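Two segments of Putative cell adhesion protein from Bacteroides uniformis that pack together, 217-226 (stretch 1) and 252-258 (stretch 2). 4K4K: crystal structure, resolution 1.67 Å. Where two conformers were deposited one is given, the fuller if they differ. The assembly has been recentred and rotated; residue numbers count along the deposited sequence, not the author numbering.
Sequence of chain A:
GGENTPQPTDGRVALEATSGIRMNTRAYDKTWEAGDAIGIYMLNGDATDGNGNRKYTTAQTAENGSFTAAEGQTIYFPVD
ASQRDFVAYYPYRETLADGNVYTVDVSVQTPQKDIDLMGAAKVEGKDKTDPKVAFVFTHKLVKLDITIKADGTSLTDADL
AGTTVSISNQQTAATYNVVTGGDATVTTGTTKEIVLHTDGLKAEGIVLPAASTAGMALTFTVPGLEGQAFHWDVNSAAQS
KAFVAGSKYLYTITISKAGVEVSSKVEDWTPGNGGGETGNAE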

ATOM      1  N   ALA A 217       7.119  19.466  -3.150  1.00 31.52           N
ATOM      2  CA  ALA A 217       6.761  20.330  -2.044  1.00 31.20           C
ATOM      3  C   ALA A 217       5.389  19.988  -1.504  1.00 32.46           C
ATOM      4  O   ALA A 217       4.501  19.585  -2.259  1.00 30.68           O
ATOM      5  CB  ALA A 217       6.797  21.798  -2.483  1.00 33.64           C
ATOM      6  N   LEU A 218       5.217  20.141  -0.194  1.00 28.45           N
ATOM      7  CA  LEU A 218       3.915  20.050   0.452  1.00 27.47           C
ATOM      8  C   LEU A 218       3.311  21.446   0.462  1.00 33.19           C
ATOM      9  O   LEU A 218       4.007  22.401   0.834  1.00 34.00           O
ATOM     10  CB  LEU A 218       3.998  19.518   1.898  1.00 27.11           C
ATOM     11  CG  LEU A 218       4.471  18.102   2.133  1.00 30.58           C
ATOM     12  CD1 LEU A 218       4.413  17.775   3.614  1.00 31.38           C
ATOM     13  CD2 LEU A 218       3.623  17.076   1.350  1.00 29.72           C
ATOM     14  N   THR A 219       2.038  21.584   0.062  1.00 28.50           N
ATOM     15  CA  THR A 219       1.351  22.882   0.108  1.00 28.27           C
ATOM     16  C   THR A 219       0.250  22.788   1.150  1.00 31.98           C
ATOM     17  O   THR A 219      -0.580  21.880   1.095  1.00 30.26           O
ATOM     18  CB  THR A 219       0.828  23.334  -1.277  1.00 33.65           C
ATOM     19  OG1 THR A 219       1.953  23.481  -2.146  1.00 32.77           O
ATOM     20  CG2 THR A 219       0.058  24.679  -1.224  1.00 33.90           C
ATOM     21  N   PHE A 220       0.242  23.734   2.097  1.00 29.52           N
ATOM     22  CA  PHE A 220      -0.779  23.820   3.129  1.00 29.22           C
ATOM     23  C   PHE A 220      -1.598  25.065   2.878  1.00 33.93           C
ATOM     24  O   PHE A 220      -1.046  26.159   2.988  1.00 34.33           O
ATOM     25  CB  PHE A 220      -0.139  23.885   4.539  1.00 30.90           C
ATOM     26  CG  PHE A 220       0.770  22.720   4.821  1.00 30.56           C
ATOM     27  CD1 PHE A 220       2.124  22.777   4.498  1.00 32.61           C
ATOM     28  CD2 PHE A 220       0.266  21.545   5.365  1.00 31.83           C
ATOM     29  CE1 PHE A 220       2.957  21.677   4.717  1.00 32.59           C
ATOM     30  CE2 PHE A 220       1.095  20.445   5.572  1.00 33.72           C
ATOM     31  CZ  PHE A 220       2.431  20.519   5.237  1.00 32.76           C
ATOM     32  N   THR A 221      -2.887  24.916   2.526  1.00 31.52           N
ATOM     33  CA  THR A 221      -3.784  26.057   2.287  0.50 32.46           C
ATOM     34  C   THR A 221      -4.619  26.229   3.548  1.00 37.39           C
ATOM     35  O   THR A 221      -5.391  25.326   3.881  1.00 36.54           O
ATOM     36  CB  THR A 221      -4.624  25.819   1.020  0.50 36.84           C
ATOM     37  OG1 THR A 221      -3.775  25.347  -0.029  0.50 33.86           O
ATOM     38  CG2 THR A 221      -5.386  27.069   0.572  0.50 36.46           C
ATOM     39  N   VAL A 222      -4.440  27.344   4.256  1.00 37.96           N
ATOM     40  CA  VAL A 222      -5.119  27.620   5.506  1.00 39.65           C
ATOM     41  C   VAL A 222      -6.275  28.606   5.273  1.00 49.83           C
ATOM     42  O   VAL A 222      -6.026  29.787   5.039  1.00 50.97           O
ATOM     43  CB  VAL A 222      -4.110  28.142   6.563  1.00 43.07           C
ATOM     44  CG1 VAL A 222      -4.777  28.300   7.920  1.00 43.32           C
ATOM     45  CG2 VAL A 222      -2.888  27.216   6.668  1.00 42.05           C
ATOM     46  N   PRO A 223      -7.541  28.141   5.366  1.00 51.62           N
ATOM     47  CA  PRO A 223      -8.683  29.056   5.141  1.00 54.33           C
ATOM     48  C   PRO A 223      -8.749  30.203   6.146  1.00 63.78           C
ATOM     49  O   PRO A 223      -9.074  31.328   5.756  1.00 65.02           O
ATOM     50  CB  PRO A 223      -9.906  28.146   5.268  1.00 56.21           C
ATOM     51  CG  PRO A 223      -9.402  26.776   5.119  1.00 59.03           C
ATOM     52  CD  PRO A 223      -8.000  26.768   5.642  1.00 53.63           C
ATOM     53  N   GLY A 224      -8.391  29.920   7.404  1.00 63.00           N
ATOM     54  CA  GLY A 224      -8.363  30.889   8.498  1.00 65.58           C
ATOM     55  C   GLY A 224      -7.498  32.104   8.221  1.00 72.79           C
ATOM     56  O   GLY A 224      -7.810  33.207   8.683  1.00 74.36           O
ATOM     57  N   LEU A 225      -6.415  31.907   7.440  1.00 69.00           N
ATOM     58  CA  LEU A 225      -5.495  32.964   7.026  1.00 69.16           C
ATOM     59  C   LEU A 225      -5.852  33.438   5.602  1.00 74.66           C
ATOM     60  O   LEU A 225      -4.964  33.662   4.779  1.00 74.63           O
ATOM     61  CB  LEU A 225      -4.037  32.467   7.105  1.00 68.36           C
ATOM     62  CG  LEU A 225      -3.456  32.248   8.496  1.00 72.64           C
ATOM     63  CD1 LEU A 225      -2.323  31.263   8.448  1.00 72.06           C
ATOM     64  CD2 LEU A 225      -2.978  33.551   9.108  1.00 75.51           C
ATOM     65  N   GLU A 226      -7.171  33.602   5.334  1.00 72.08           N
ATOM     66  CA  GLU A 226      -7.791  34.028   4.067  1.00 72.25           C
ATOM     67  C   GLU A 226      -7.277  33.184   2.864  1.00 74.26           C
ATOM     68  O   GLU A 226      -6.939  33.728   1.806  1.00 74.83           O
ATOM     69  CB  GLU A 226      -7.604  35.547   3.824  1.00 74.72           C
ATOM     70  N   THR A 252       5.474  16.033  11.193  1.00 27.47           N
ATOM     71  CA  THR A 252       4.756  16.898  12.130  1.00 27.46           C
ATOM     72  C   THR A 252       5.003  18.313  11.641  1.00 31.65           C
ATOM     73  O   THR A 252       6.152  18.771  11.601  1.00 30.70           O
ATOM     74  CB  THR A 252       5.130  16.666  13.592  1.00 34.79           C
ATOM     75  OG1 THR A 252       4.831  15.314  13.941  1.00 33.25           O
ATOM     76  CG2 THR A 252       4.363  17.612  14.535  1.00 38.84           C
ATOM     77  N   ILE A 253       3.926  18.987  11.231  1.00 26.89           N
ATOM     78  CA  ILE A 253       3.991  20.330  10.679  1.00 26.87           C
ATOM     79  C   ILE A 253       3.549  21.336  11.718  1.00 29.28           C
ATOM     80  O   ILE A 253       2.411  21.266  12.180  1.00 29.32           O
ATOM     81  CB  ILE A 253       3.087  20.432   9.405  1.00 29.75           C
ATOM     82  CG1 ILE A 253       3.144  19.168   8.494  1.00 30.90           C
ATOM     83  CG2 ILE A 253       3.261  21.763   8.656  1.00 31.41           C
ATOM     84  CD1 ILE A 253       4.356  18.941   7.721  1.00 35.57           C
ATOM     85  N   THR A 254       4.426  22.276  12.073  1.00 26.32           N
ATOM     86  CA  THR A 254       4.045  23.350  12.975  1.00 26.07           C
ATOM     87  C   THR A 254       3.854  24.608  12.129  1.00 31.22           C
ATOM     88  O   THR A 254       4.811  25.107  11.526  1.00 31.57           O
ATOM     89  CB  THR A 254       5.050  23.552  14.126  1.00 32.38           C
ATOM     90  OG1 THR A 254       5.212  22.318  14.820  1.00 33.52           O
ATOM     91  CG2 THR A 254       4.573  24.625  15.111  1.00 30.94           C
ATOM     92  N   ILE A 255       2.643  25.152  12.134  1.00 27.80           N
ATOM     93  CA  ILE A 255       2.352  26.327  11.331  1.00 27.34           C
ATOM     94  C   ILE A 255       2.305  27.592  12.190  1.00 32.55           C
ATOM     95  O   ILE A 255       1.638  27.641  13.234  1.00 31.11           O
ATOM     96  CB  ILE A 255       1.046  26.137  10.516  1.00 28.90           C
ATOM     97  CG1 ILE A 255       1.102  24.828   9.664  1.00 27.71           C
ATOM     98  CG2 ILE A 255       0.733  27.388   9.650  1.00 31.18           C
ATOM     99  CD1 ILE A 255      -0.191  24.545   8.814  1.00 31.05           C
ATOM    100  N   SER A 256       3.008  28.630  11.711  1.00 31.69           N
ATOM    101  CA  SER A 256       3.050  29.951  12.308  1.00 33.60           C
ATOM    102  C   SER A 256       2.737  30.985  11.210  1.00 38.07           C
ATOM    103  O   SER A 256       2.764  30.628  10.033  1.00 37.13           O
ATOM    104  CB  SER A 256       4.419  30.186  12.948  1.00 39.49           C
ATOM    105  OG  SER A 256       5.378  30.652  12.020  1.00 53.62           O
ATOM    106  N   LYS A 257       2.436  32.231  11.567  1.00 39.14           N
ATOM    107  CA  LYS A 257       2.198  33.273  10.566  1.00 39.34           C
ATOM    108  C   LYS A 257       3.490  33.521   9.756  1.00 45.36           C
ATOM    109  O   LYS A 257       3.422  33.815   8.570  1.00 45.87           O
ATOM    110  CB  LYS A 257       1.716  34.566  11.223  1.00 41.62           C
ATOM    111  CG  LYS A 257       0.236  34.546  11.578  1.00 41.10           C
ATOM    112  CD  LYS A 257      -0.190  35.890  12.181  1.00 46.46           C
ATOM    113  CE  LYS A 257      -1.685  35.991  12.385  1.00 52.49           C
ATOM    114  NZ  LYS A 257      -2.082  37.362  12.837  1.00 51.55           N
ATOM    115  N   ALA A 258       4.657  33.335  10.390  1.00 41.52           N
ATOM    116  CA  ALA A 258       5.956  33.522   9.767  1.00 41.72           C
ATOM    117  C   ALA A 258       6.328  32.368   8.810  1.00 46.30           C
ATOM    118  O   ALA A 258       7.236  32.530   7.998  1.00 48.13           O
ATOM    119  CB  ALA A 258       7.019  33.663  10.840  1.00 43.37           C
TER

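The two strands meet through their side chains alone. Their axes come no closer than 10.7 Å and their N-to-C directions diverge by 46°, so the backbones lie too far apart for the hydrogen bonding of neighbouring strands in a sheet; no hydrogen bond links the two stretches, and what joins them is apolar contact, burying 279 Å² in all. A strand sends successive side chains to alternate sides, and the sequence follows that rhythm. Leu 218, Phe 220 and Val 222 point toward the second stretch, as Ile 253 and Ile 255 point toward the first, and all five are buried. The threonines that alternate with them, Thr 219 and Thr 221 on one strand and Thr 252 and Thr 254 on the other, are partly exposed and out of reach of the contact. Threonine suits such positions: its branched CB is compatible with extended backbone, while its hydroxyl can find polar partners, as OG1 of Thr 219 does elsewhere in the structure.

Phe 220 is the centre of the packing. With chi1 at -56° (m) and chi2 at 90°, its ring extends from the strand across to Ile 253, and the flat aromatic surface gives a methyl group a broad place to rest. Ile 253 CG2 sits over one face, 4.0 Å from the centroid of the Phe 220 ring and 21° off the ring normal, a good CH-pi geometry. The other branch of the same isoleucine is also used: Ile 253 CD1 lies 3.5 Å from Phe 220 CZ, at the tip of the ring. That position depends on the rotamer. Ile 253 has chi1 at -40° and chi2 at -72° (both m), so its CG1-CD1 arm is bent rather than extended. Ile 253 CD1 also comes within 4.3 Å of Leu 218 CD1, which the m,t conformation of Leu 218 carries out to meet it.

Ile 255 has chi1 -54°, again m, but chi2 is 179° (t), so the chain is extended and CD1 reaches farther from its own backbone. Ile 255 CD1 approaches Phe 220 CB at 4.3 Å and Val 222 CG2 at 4.4 Å, bridging two residues of the facing strand. The extended CD1 arm of Ile 255 supplies the extra reach, so the shorter Val 222, chi1 -174° (t), can meet it with CG2.

Farther along both stretches the contact becomes more exposed. The backbone of stretch 1 turns, with Leu 225 N hydrogen-bonded to Val 222 O at 3.2 Å, and Leu 225 again points toward the other stretch. Leu 225 CD2 lies 4.2 Å from Lys 257 CG. Lysine fits this exposed margin because its methylene chain can cover a leucine while its charged end stays in solvent-compatible surroundings: Lys 257 leaves CA sideways with chi1 at -80° (m), and chi2 to chi4 are all t, carrying NZ well beyond the contacting CG. Leu 225 is poorly ordered, so this last contact is less sharply defined than those between the strands.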